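Local coordinates for protein lipid II:glycine glycyltransferase (Staphylococcus aureus, PDB 6SNR) that probably attaches the first glycine of the pentaglycine interpeptide bridge to the lysine of lipid II, using glycyl-tRNA as donor, at residues A13-Q25 and C70-N82. Sequence-based numbering, arbitrary orientation.
Sequences AFVKSHPNGDLLQ and CYISRGFVVDYSN
V77 inserts its two methyls between the end of helix 8-17 and the turns that follow it, a contact that joins this part of the chain to the broken strand 68-78 of a GNAT-like (acetyltransferase-clan) fold, here in a FemABX enzyme. CG1 stands anti to the backbone N (chi1 -177°) and meets H18 CB at 3.7 Å, with V15 and the N of G21 close by; CG2, on the other branch, lies 3.6 Å from Q25 CG. F14 runs antiparallel alongside V77 and sets CE1, at its ring edge, against the V77 carbonyl oxygen. The imidazole of H18 lies with one face over V78 N, while P19 CD packs on a face of the same ring.

The type I turn H18-G21 presents N20 to residues 70-82. N20 ND2 donates to V78 O at 2.9 Å, nearly straight (167°), and the acceptor lies practically in the amide plane. Water 2 also accepts from ND2 and links it to Y80 N; the amide nitrogen meets the Y80 ring at its edge, the two planes being 53° apart.

Farther along, R74 sits in the type II turn I72-G75. Its CG runs beside L24 CD1 and 3.4 Å from D22 OD2, and NH2 of its guanidinium is hydrogen-bonded to P144 O. Carboxylate and guanidinium are almost perpendicular and form no direct salt bridge; water 3 donates to D22 OD2 and accepts a longer bond, 3.3 Å, from R74 NE. OD2 also accepts from L24 N in an Asx turn, and OD1 is held by Y317 OH, so the carboxylate is gripped at both oxygens. Between these side-chain contacts, water 1 donates to N20 O at 2.7 Å.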
# COMPACT_ATOMS: atom_id res chain seq x y z
N ALA A 13 17.86 -3.51 8.89
CA ALA A 13 17.37 -3.29 10.25
C ALA A 13 17.35 -1.81 10.65
O ALA A 13 16.37 -1.29 11.20
CB ALA A 13 18.18 -4.14 11.24
N PHE A 14 18.44 -1.12 10.32
CA PHE A 14 18.56 0.29 10.59
C PHE A 14 17.51 1.07 9.85
O PHE A 14 16.85 1.95 10.45
CB PHE A 14 19.96 0.79 10.22
CG PHE A 14 20.19 2.23 10.58
CD1 PHE A 14 19.86 3.25 9.73
CD2 PHE A 14 20.73 2.56 11.81
CE1 PHE A 14 20.07 4.58 10.09
CE2 PHE A 14 20.94 3.87 12.17
CZ PHE A 14 20.61 4.89 11.31
N VAL A 15 17.31 0.80 8.55
CA VAL A 15 16.26 1.47 7.76
C VAL A 15 14.85 1.24 8.35
O VAL A 15 14.06 2.17 8.48
CB VAL A 15 16.29 1.02 6.28
CG1 VAL A 15 15.13 1.60 5.45
CG2 VAL A 15 17.66 1.36 5.63
N LYS A 16 14.60 0.02 8.75
CA LYS A 16 13.28 -0.36 9.24
C LYS A 16 12.97 0.34 10.55
O LYS A 16 11.81 0.70 10.77
CB LYS A 16 13.17 -1.88 9.34
CG LYS A 16 13.05 -2.56 7.98
CD LYS A 16 13.08 -4.08 8.05
CE LYS A 16 12.65 -4.78 6.78
NZ LYS A 16 12.46 -6.27 6.93
N SER A 17 13.97 0.58 11.40
CA SER A 17 13.74 1.28 12.69
C SER A 17 13.96 2.79 12.71
O SER A 17 13.67 3.48 13.71
CB SER A 17 14.61 0.64 13.77
OG SER A 17 15.97 0.68 13.48
N HIS A 18 14.46 3.35 11.61
CA HIS A 18 14.70 4.79 11.60
C HIS A 18 13.42 5.54 11.20
O HIS A 18 12.76 5.15 10.24
CB HIS A 18 15.83 5.13 10.65
CG HIS A 18 16.34 6.51 10.83
ND1 HIS A 18 17.50 6.81 11.51
CD2 HIS A 18 15.81 7.69 10.45
CE1 HIS A 18 17.67 8.12 11.51
NE2 HIS A 18 16.66 8.67 10.87
N PRO A 19 13.12 6.67 11.86
CA PRO A 19 11.94 7.44 11.46
C PRO A 19 11.90 7.83 9.97
O PRO A 19 10.81 8.02 9.41
CB PRO A 19 12.04 8.69 12.34
CG PRO A 19 12.70 8.22 13.54
CD PRO A 19 13.73 7.24 13.08
N ASN A 20 13.09 8.04 9.37
CA ASN A 20 13.23 8.38 7.96
C ASN A 20 13.59 7.22 7.03
O ASN A 20 13.98 7.45 5.89
CB ASN A 20 14.22 9.52 7.78
CG ASN A 20 13.74 10.82 8.43
OD1 ASN A 20 12.54 11.08 8.56
ND2 ASN A 20 14.69 11.69 8.77
N GLY A 21 13.46 5.99 7.52
CA GLY A 21 13.52 4.81 6.69
C GLY A 21 12.37 4.69 5.71
O GLY A 21 11.38 5.42 5.81
N ASP A 22 12.54 3.81 4.73
CA ASP A 22 11.53 3.65 3.67
C ASP A 22 11.81 2.36 2.96
O ASP A 22 13.00 1.92 2.86
CB ASP A 22 11.53 4.82 2.66
CG ASP A 22 10.30 4.82 1.77
OD1 ASP A 22 9.23 5.23 2.32
OD2 ASP A 22 10.35 4.36 0.62
N LEU A 23 10.76 1.77 2.40
CA LEU A 23 10.85 0.63 1.49
C LEU A 23 11.95 0.81 0.39
O LEU A 23 12.68 -0.14 0.06
CB LEU A 23 9.50 0.42 0.82
CG LEU A 23 9.36 -0.65 -0.22
CD1 LEU A 23 9.56 -2.01 0.42
CD2 LEU A 23 8.02 -0.54 -0.98
N LEU A 24 12.05 2.01 -0.19
CA LEU A 24 12.92 2.21 -1.34
C LEU A 24 14.42 2.26 -0.97
O LEU A 24 15.23 2.32 -1.88
CB LEU A 24 12.48 3.47 -2.12
CG LEU A 24 11.06 3.55 -2.65
CD1 LEU A 24 10.89 4.61 -3.76
CD2 LEU A 24 10.33 2.26 -2.94
N GLN A 25 14.74 2.17 0.33
CA GLN A 25 16.11 2.06 0.83
C GLN A 25 16.50 0.64 1.27
O GLN A 25 17.63 0.44 1.76
CB GLN A 25 16.41 3.07 1.89
CG GLN A 25 16.49 4.51 1.36
CD GLN A 25 17.79 4.69 0.57
OE1 GLN A 25 17.83 4.78 -0.71
NE2 GLN A 25 18.81 4.67 1.29
N CYS A 70 23.19 8.99 -10.09
CA CYS A 70 23.18 8.43 -8.72
C CYS A 70 21.87 8.81 -8.07
O CYS A 70 21.63 9.98 -7.74
CB CYS A 70 24.36 8.94 -7.89
SG CYS A 70 24.40 8.29 -6.20
N TYR A 71 20.99 7.82 -7.83
CA TYR A 71 19.70 8.12 -7.24
C TYR A 71 19.57 7.38 -5.90
O TYR A 71 19.60 6.13 -5.88
CB TYR A 71 18.59 7.73 -8.20
CG TYR A 71 17.17 7.96 -7.71
CD1 TYR A 71 16.83 9.00 -6.85
CD2 TYR A 71 16.18 7.03 -8.05
CE1 TYR A 71 15.53 9.16 -6.36
CE2 TYR A 71 14.87 7.19 -7.57
CZ TYR A 71 14.56 8.27 -6.76
OH TYR A 71 13.25 8.37 -6.26
N ILE A 72 19.45 8.15 -4.85
CA ILE A 72 19.31 7.66 -3.46
C ILE A 72 17.82 7.72 -3.15
O ILE A 72 17.35 8.67 -2.52
CB ILE A 72 20.15 8.43 -2.43
CG1 ILE A 72 21.63 8.52 -2.90
CG2 ILE A 72 20.05 7.79 -1.04
CD1 ILE A 72 22.59 9.17 -1.95
N SER A 73 17.10 6.70 -3.60
CA SER A 73 15.59 6.76 -3.62
C SER A 73 15.03 6.63 -2.21
O SER A 73 15.19 5.59 -1.52
CB SER A 73 15.01 5.66 -4.53
OG SER A 73 15.49 4.33 -4.20
N ARG A 74 14.39 7.71 -1.72
CA ARG A 74 13.92 7.84 -0.34
C ARG A 74 15.03 7.74 0.74
O ARG A 74 14.77 7.46 1.89
CB ARG A 74 12.76 6.86 -0.06
CG ARG A 74 11.50 7.19 -0.87
CD ARG A 74 10.77 8.29 -0.20
NE ARG A 74 9.46 8.58 -0.82
CZ ARG A 74 9.08 9.76 -1.32
NH1 ARG A 74 9.91 10.79 -1.36
NH2 ARG A 74 7.80 9.85 -1.76
N GLY A 75 16.26 8.07 0.34
CA GLY A 75 17.35 8.35 1.28
C GLY A 75 17.78 9.79 1.18
O GLY A 75 17.10 10.58 0.49
N PHE A 76 18.88 10.18 1.85
CA PHE A 76 19.56 9.39 2.87
C PHE A 76 18.67 9.04 4.07
O PHE A 76 17.73 9.77 4.43
CB PHE A 76 20.73 10.18 3.49
CG PHE A 76 21.63 10.92 2.52
CD1 PHE A 76 22.59 10.25 1.77
CD2 PHE A 76 21.52 12.29 2.38
CE1 PHE A 76 23.46 10.93 0.95
CE2 PHE A 76 22.39 12.99 1.56
CZ PHE A 76 23.37 12.31 0.85
N VAL A 77 18.99 7.94 4.73
CA VAL A 77 18.30 7.49 5.95
C VAL A 77 19.11 7.96 7.15
O VAL A 77 20.07 7.31 7.61
CB VAL A 77 18.03 5.99 5.96
CG1 VAL A 77 17.26 5.61 7.22
CG2 VAL A 77 17.27 5.57 4.72
N VAL A 78 18.72 9.14 7.63
CA VAL A 78 19.46 9.89 8.63
C VAL A 78 18.54 10.92 9.26
O VAL A 78 17.59 11.33 8.65
CB VAL A 78 20.72 10.55 8.04
CG1 VAL A 78 20.43 11.71 7.08
CG2 VAL A 78 21.66 11.01 9.14
N ASP A 79 18.84 11.32 10.49
CA ASP A 79 18.25 12.51 11.11
C ASP A 79 18.87 13.74 10.43
O ASP A 79 20.07 13.97 10.57
CB ASP A 79 18.49 12.44 12.62
CG ASP A 79 17.95 13.64 13.39
OD1 ASP A 79 17.46 14.62 12.77
OD2 ASP A 79 18.05 13.60 14.64
N TYR A 80 18.05 14.51 9.71
CA TYR A 80 18.51 15.66 8.90
C TYR A 80 18.93 16.84 9.80
O TYR A 80 19.55 17.78 9.30
CB TYR A 80 17.49 16.07 7.81
CG TYR A 80 17.55 15.11 6.64
CD1 TYR A 80 16.92 13.86 6.70
CD2 TYR A 80 18.32 15.39 5.51
CE1 TYR A 80 17.05 12.93 5.66
CE2 TYR A 80 18.46 14.49 4.48
CZ TYR A 80 17.82 13.25 4.55
OH TYR A 80 18.01 12.38 3.53
N SER A 81 18.63 16.74 11.09
CA SER A 81 19.22 17.65 12.08
C SER A 81 20.61 17.24 12.60
O SER A 81 21.23 18.01 13.34
CB SER A 81 18.28 17.82 13.26
OG SER A 81 16.99 18.18 12.81
N ASN A 82 21.10 16.06 12.22
CA ASN A 82 22.44 15.61 12.60
C ASN A 82 23.40 16.04 11.49
O ASN A 82 23.62 15.31 10.52
CB ASN A 82 22.42 14.10 12.79
CG ASN A 82 23.73 13.55 13.32
OD1 ASN A 82 24.78 14.15 13.13
ND2 ASN A 82 23.66 12.35 13.92
O HOH W 1 12.98 8.30 3.48
O HOH W 2 15.09 14.22 9.99
O HOH W 3 8.16 5.60 -0.66